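Local coordinates for superoxide dismutase [Ni] (Streptomyces coelicolor, PDB 1T6U), which catalyses the nickel-dependent dismutation of superoxide to hydrogen peroxide and dioxygen, working as a hollow homohexamer of four-helix-bundle subunits, at residues 47-52 and 87-92; 66-69 and 73-76. The protein carries 1 engineered substitution. All coordinates share one frame; numbering follows the deposited sequence.

Contact 1: residues 47-52 and 87-92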
loop_
_atom_site.group_PDB
_atom_site.type_symbol
_atom_site.label_atom_id
_atom_site.label_comp_id
_atom_site.label_asym_id
_atom_site.label_seq_id
_atom_site.Cartn_x
_atom_site.Cartn_y
_atom_site.Cartn_z
ATOM N N ARG A 47 0.475 12.108 -4.321
ATOM C CA ARG A 47 -0.893 12.606 -4.465
ATOM C C ARG A 47 -1.338 12.567 -5.919
ATOM O O ARG A 47 -2.492 12.263 -6.201
ATOM C CB ARG A 47 -1.021 14.002 -3.850
ATOM C CG ARG A 47 -0.498 14.198 -2.465
ATOM C CD ARG A 47 -0.638 13.055 -1.489
ATOM N NE ARG A 47 -2.003 12.737 -1.106
ATOM C CZ ARG A 47 -2.341 11.985 -0.067
ATOM N NH1 ARG A 47 -1.435 11.445 0.739
ATOM N NH2 ARG A 47 -3.626 11.753 0.205
ATOM N N ALA A 48 -0.392 12.851 -6.832
ATOM C CA ALA A 48 -0.694 12.814 -8.264
ATOM C C ALA A 48 -1.090 11.394 -8.668
ATOM O O ALA A 48 -2.024 11.194 -9.439
ATOM C CB ALA A 48 0.477 13.305 -9.062
ATOM N N GLU A 49 -0.368 10.397 -8.161
ATOM C CA GLU A 49 -0.729 9.010 -8.435
ATOM C C GLU A 49 -2.126 8.656 -7.936
ATOM O O GLU A 49 -2.862 7.981 -8.642
ATOM C CB GLU A 49 0.314 8.075 -7.789
ATOM C CG GLU A 49 0.052 6.588 -8.025
ATOM C CD GLU A 49 0.239 6.134 -9.455
ATOM O OE1 GLU A 49 0.566 6.905 -10.390
ATOM O OE2 GLU A 49 0.050 4.896 -9.638
ATOM N N LEU A 50 -2.485 9.133 -6.752
ATOM C CA LEU A 50 -3.819 8.907 -6.227
ATOM C C LEU A 50 -4.871 9.567 -7.139
ATOM O O LEU A 50 -5.935 8.997 -7.439
ATOM C CB LEU A 50 -3.932 9.453 -4.820
ATOM C CG LEU A 50 -3.286 8.645 -3.722
ATOM C CD1 LEU A 50 -3.259 9.416 -2.422
ATOM C CD2 LEU A 50 -4.043 7.311 -3.544
ATOM N N ALA A 51 -4.585 10.781 -7.593
ATOM C CA ALA A 51 -5.496 11.474 -8.513
ATOM C C ALA A 51 -5.691 10.671 -9.786
ATOM O O ALA A 51 -6.807 10.559 -10.298
ATOM C CB ALA A 51 -4.999 12.876 -8.829
ATOM N N LYS A 52 -4.617 10.083 -10.323
ATOM C CA LYS A 52 -4.747 9.244 -11.499
ATOM C C LYS A 52 -5.652 8.043 -11.247
ATOM O O LYS A 52 -6.510 7.711 -12.091
ATOM C CB LYS A 52 -3.372 8.789 -11.970
ATOM C CG LYS A 52 -2.522 9.874 -12.620
ATOM C CD LYS A 52 -1.170 9.344 -13.096
ATOM C CE LYS A 52 -1.224 8.749 -14.474
ATOM N NZ LYS A 52 0.034 7.996 -14.790
ATOM N N ALA A 87 2.212 14.929 -16.287
ATOM C CA ALA A 87 3.012 16.142 -16.495
ATOM C C ALA A 87 3.177 16.923 -15.205
ATOM O O ALA A 87 4.245 17.496 -14.954
ATOM C CB ALA A 87 2.382 17.017 -17.560
ATOM N N ALA A 88 2.151 16.954 -14.364
ATOM C CA ALA A 88 2.261 17.623 -13.055
ATOM C C ALA A 88 3.238 16.895 -12.155
ATOM O O ALA A 88 4.024 17.496 -11.420
ATOM C CB ALA A 88 0.896 17.737 -12.386
ATOM N N LYS A 89 3.235 15.571 -12.148
ATOM C CA LYS A 89 4.301 14.822 -11.452
ATOM C C LYS A 89 5.674 15.315 -11.860
ATOM O O LYS A 89 6.532 15.504 -10.992
ATOM C CB LYS A 89 4.294 13.294 -11.707
ATOM C CG LYS A 89 3.166 12.537 -11.028
ATOM C CD LYS A 89 3.326 11.055 -11.384
ATOM C CE LYS A 89 2.255 10.163 -10.746
ATOM N NZ LYS A 89 2.484 8.716 -11.046
ATOM N N GLY A 90 5.896 15.502 -13.144
ATOM C CA GLY A 90 7.177 15.881 -13.661
ATOM C C GLY A 90 7.594 17.319 -13.437
ATOM O O GLY A 90 8.733 17.643 -13.781
ATOM N N SER A 91 6.727 18.177 -12.931
ATOM C CA SER A 91 6.877 19.603 -12.856
ATOM C C SER A 91 6.679 20.185 -11.466
ATOM O O SER A 91 5.903 19.716 -10.671
ATOM C CB SER A 91 5.887 20.293 -13.815
ATOM O OG SER A 91 6.098 21.697 -13.872
ATOM N N LYS A 92 7.431 21.281 -11.234
ATOM C CA LYS A 92 7.274 22.151 -10.080
ATOM C C LYS A 92 6.288 23.289 -10.367
ATOM O O LYS A 92 5.888 24.000 -9.433
ATOM C CB LYS A 92 8.632 22.706 -9.649
ATOM C CG LYS A 92 9.586 21.628 -9.140
ATOM C CD LYS A 92 11.037 22.083 -9.023
ATOM C CE LYS A 92 11.226 23.377 -8.305
ATOM N NZ LYS A 92 12.610 23.894 -8.381
#
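Lys89 reaches from the last turn of helix 74-89 to Glu49 on helix 34-62 and closes a salt bridge there, its NZ 2.7 Å from OE1 of Glu49. The ammonium meets that oxygen on the anti side, 31° out of the carboxylate plane. Two torsions bring the carboxylate round: CG of Glu49 stands anti to the backbone N (chi1 -179°), and the chain then bends at chi2 (69°), turning OE1 toward the lysine. Lys89, by contrast, is extended all the way beyond CG, and this extended chain spans the distance between the two helices. Its aliphatic part runs past Ala48, whose CB lies a tight 3.4 Å from CG of Lys89; a methyl group suits this tight place beside the lysine chain. This is packing between two helices of the four-helix bundle, and Ala48 also touches Val21 of helix 12-30 and Met85 of helix 74-89. Lys52, one turn beyond Ala48, adds its CD at 4.2 Å from CE of Lys89. The two ammonium groups come within 4.5 Å of each other, NZ of Lys52 to NZ of Lys89, a closeness that shared anions probably make tolerable: Asp3 of a second subunit forms salt bridges with both lysines, and Asp61 of that subunit is a further partner of Lys52. A methionine in place of Lys89 would probably leave Glu49 without this cationic mate and Asp3 of the second subunit with one lysine fewer.

Contact 2: residues 66-69 and 73-76; sequences PHFE and ELHQ
Phe68 and Leu74 mark the closest backbone approach, CA to CA 6.4 Å, where the chain leaves the short helix 65-70 and turns directly into helix 74-89. From opposite sides of this turn, Phe68 and His75 bring their rings together in an offset stack, centroids 4.0 Å apart and planes inclined by 29°. CE1 of His75 sits over the middle of one phenylalanine face. In both residues CG is anti to the carbonyl carbon (chi1 -61° for Phe68, -75° for His75), which carries each ring off its own helix and into the space between them. Leu74 fills in beside the stack: its CD2 lies 3.8 Å from CE2 of Phe68, a branched apolar group suited to a buried site also lined by Phe63 and by Ile110 of helix 94-115. Trp59 joins the aromatic group, its ring meeting both others at steep angles. The short connection between the two helices is thus held by side chains, with no hydrogen bond between the two segments. Histidine suits its place because it can stack and still use both ring nitrogens: ND1 is hydrogen-bonded to NE1 of Trp59, and NE2 to OE1 of Gln76 in a second subunit. An indole N-H can only donate, so ND1 accepts and NE2 probably carries the proton, leaving a neutral imidazole against the phenylalanine.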
loop_
_atom_site.group_PDB
_atom_site.type_symbol
_atom_site.label_atom_id
_atom_site.label_comp_id
_atom_site.label_asym_id
_atom_site.label_seq_id
_atom_site.Cartn_x
_atom_site.Cartn_y
_atom_site.Cartn_z
ATOM N N PRO A 66 -23.664 4.230 -22.706
ATOM C CA PRO A 66 -24.511 5.354 -23.117
ATOM C C PRO A 66 -23.848 6.695 -22.908
ATOM O O PRO A 66 -24.078 7.624 -23.686
ATOM C CB PRO A 66 -25.720 5.216 -22.172
ATOM C CG PRO A 66 -25.712 3.774 -21.780
ATOM C CD PRO A 66 -24.266 3.400 -21.661
ATOM N N HIS A 67 -23.022 6.763 -21.853
ATOM C CA HIS A 67 -22.285 7.998 -21.614
ATOM C C HIS A 67 -21.241 8.226 -22.703
ATOM O O HIS A 67 -21.042 9.350 -23.197
ATOM C CB HIS A 67 -21.656 7.925 -20.217
ATOM C CG HIS A 67 -22.540 7.676 -19.046
ATOM N ND1 HIS A 67 -22.193 6.849 -18.010
ATOM C CD2 HIS A 67 -23.784 8.117 -18.720
ATOM C CE1 HIS A 67 -23.130 6.791 -17.110
ATOM N NE2 HIS A 67 -24.137 7.565 -17.527
ATOM N N PHE A 68 -20.525 7.172 -23.136
ATOM C CA PHE A 68 -19.508 7.273 -24.180
ATOM C C PHE A 68 -20.150 7.612 -25.519
ATOM O O PHE A 68 -19.507 8.278 -26.326
ATOM C CB PHE A 68 -18.636 6.013 -24.275
ATOM C CG PHE A 68 -17.899 5.773 -22.971
ATOM C CD1 PHE A 68 -18.019 4.569 -22.338
ATOM C CD2 PHE A 68 -17.113 6.745 -22.380
ATOM C CE1 PHE A 68 -17.385 4.268 -21.154
ATOM C CE2 PHE A 68 -16.492 6.452 -21.172
ATOM C CZ PHE A 68 -16.650 5.246 -20.535
ATOM N N GLU A 69 -21.382 7.191 -25.752
ATOM C CA GLU A 69 -22.082 7.589 -26.983
ATOM C C GLU A 69 -22.511 9.060 -26.914
ATOM O O GLU A 69 -22.342 9.808 -27.899
ATOM C CB GLU A 69 -23.241 6.617 -27.212
ATOM C CG GLU A 69 -23.539 6.384 -28.688
ATOM C CD GLU A 69 -24.917 5.913 -29.052
ATOM O OE1 GLU A 69 -25.574 6.597 -29.887
ATOM O OE2 GLU A 69 -25.390 4.852 -28.567
ATOM N N GLU A 73 -16.244 12.574 -26.805
ATOM C CA GLU A 73 -14.961 13.142 -26.421
ATOM C C GLU A 73 -14.474 12.653 -25.080
ATOM O O GLU A 73 -13.337 12.964 -24.728
ATOM C CB GLU A 73 -15.106 14.675 -26.325
ATOM C CG GLU A 73 -15.813 15.139 -25.055
ATOM C CD GLU A 73 -17.313 15.307 -25.104
ATOM O OE1 GLU A 73 -18.004 14.567 -25.850
ATOM O OE2 GLU A 73 -17.765 16.213 -24.353
ATOM N N LEU A 74 -15.261 11.930 -24.325
ATOM C CA LEU A 74 -14.971 11.565 -22.945
ATOM C C LEU A 74 -13.791 10.632 -22.798
ATOM O O LEU A 74 -12.928 10.806 -21.941
ATOM C CB LEU A 74 -16.236 10.942 -22.323
ATOM C CG LEU A 74 -16.065 10.573 -20.845
ATOM C CD1 LEU A 74 -15.555 11.737 -19.983
ATOM C CD2 LEU A 74 -17.376 10.050 -20.259
ATOM N N HIS A 75 -13.695 9.634 -23.682
ATOM C CA HIS A 75 -12.510 8.779 -23.640
ATOM C C HIS A 75 -11.213 9.560 -23.747
ATOM O O HIS A 75 -10.296 9.356 -22.952
ATOM C CB HIS A 75 -12.549 7.741 -24.781
ATOM C CG HIS A 75 -13.491 6.615 -24.610
ATOM N ND1 HIS A 75 -13.811 6.067 -23.395
ATOM C CD2 HIS A 75 -14.182 5.895 -25.517
ATOM C CE1 HIS A 75 -14.676 5.055 -23.575
ATOM N NE2 HIS A 75 -14.914 4.943 -24.871
ATOM N N GLN A 76 -11.118 10.428 -24.753
ATOM C CA GLN A 76 -9.913 11.244 -24.960
ATOM C C GLN A 76 -9.733 12.243 -23.845
ATOM O O GLN A 76 -8.571 12.526 -23.469
ATOM C CB GLN A 76 -9.938 11.964 -26.303
ATOM C CG GLN A 76 -8.619 12.633 -26.638
ATOM C CD GLN A 76 -7.488 11.674 -26.881
ATOM O OE1 GLN A 76 -7.597 10.729 -27.662
ATOM N NE2 GLN A 76 -6.357 11.884 -26.208
#

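Both contacts are buried and both use helix 74-89, contact 1 at its last turn and contact 2 at its first, on opposite sides of the chain's centre with their own centres 24 Å apart. Contact 1, about 8 Å from the chain's centre, ties together helices distant in sequence through a salt bridge laid over aliphatic packing; contact 2, about 18 Å out, joins successive helices across a short turn through apolar and aromatic packing. Each also meets a second subunit, in keeping with the hexamer, but differently: residues 47-52 and 87-92 offer lysines to its aspartates, whereas His75 in contact 2 forms a hydrogen bond with its glutamine.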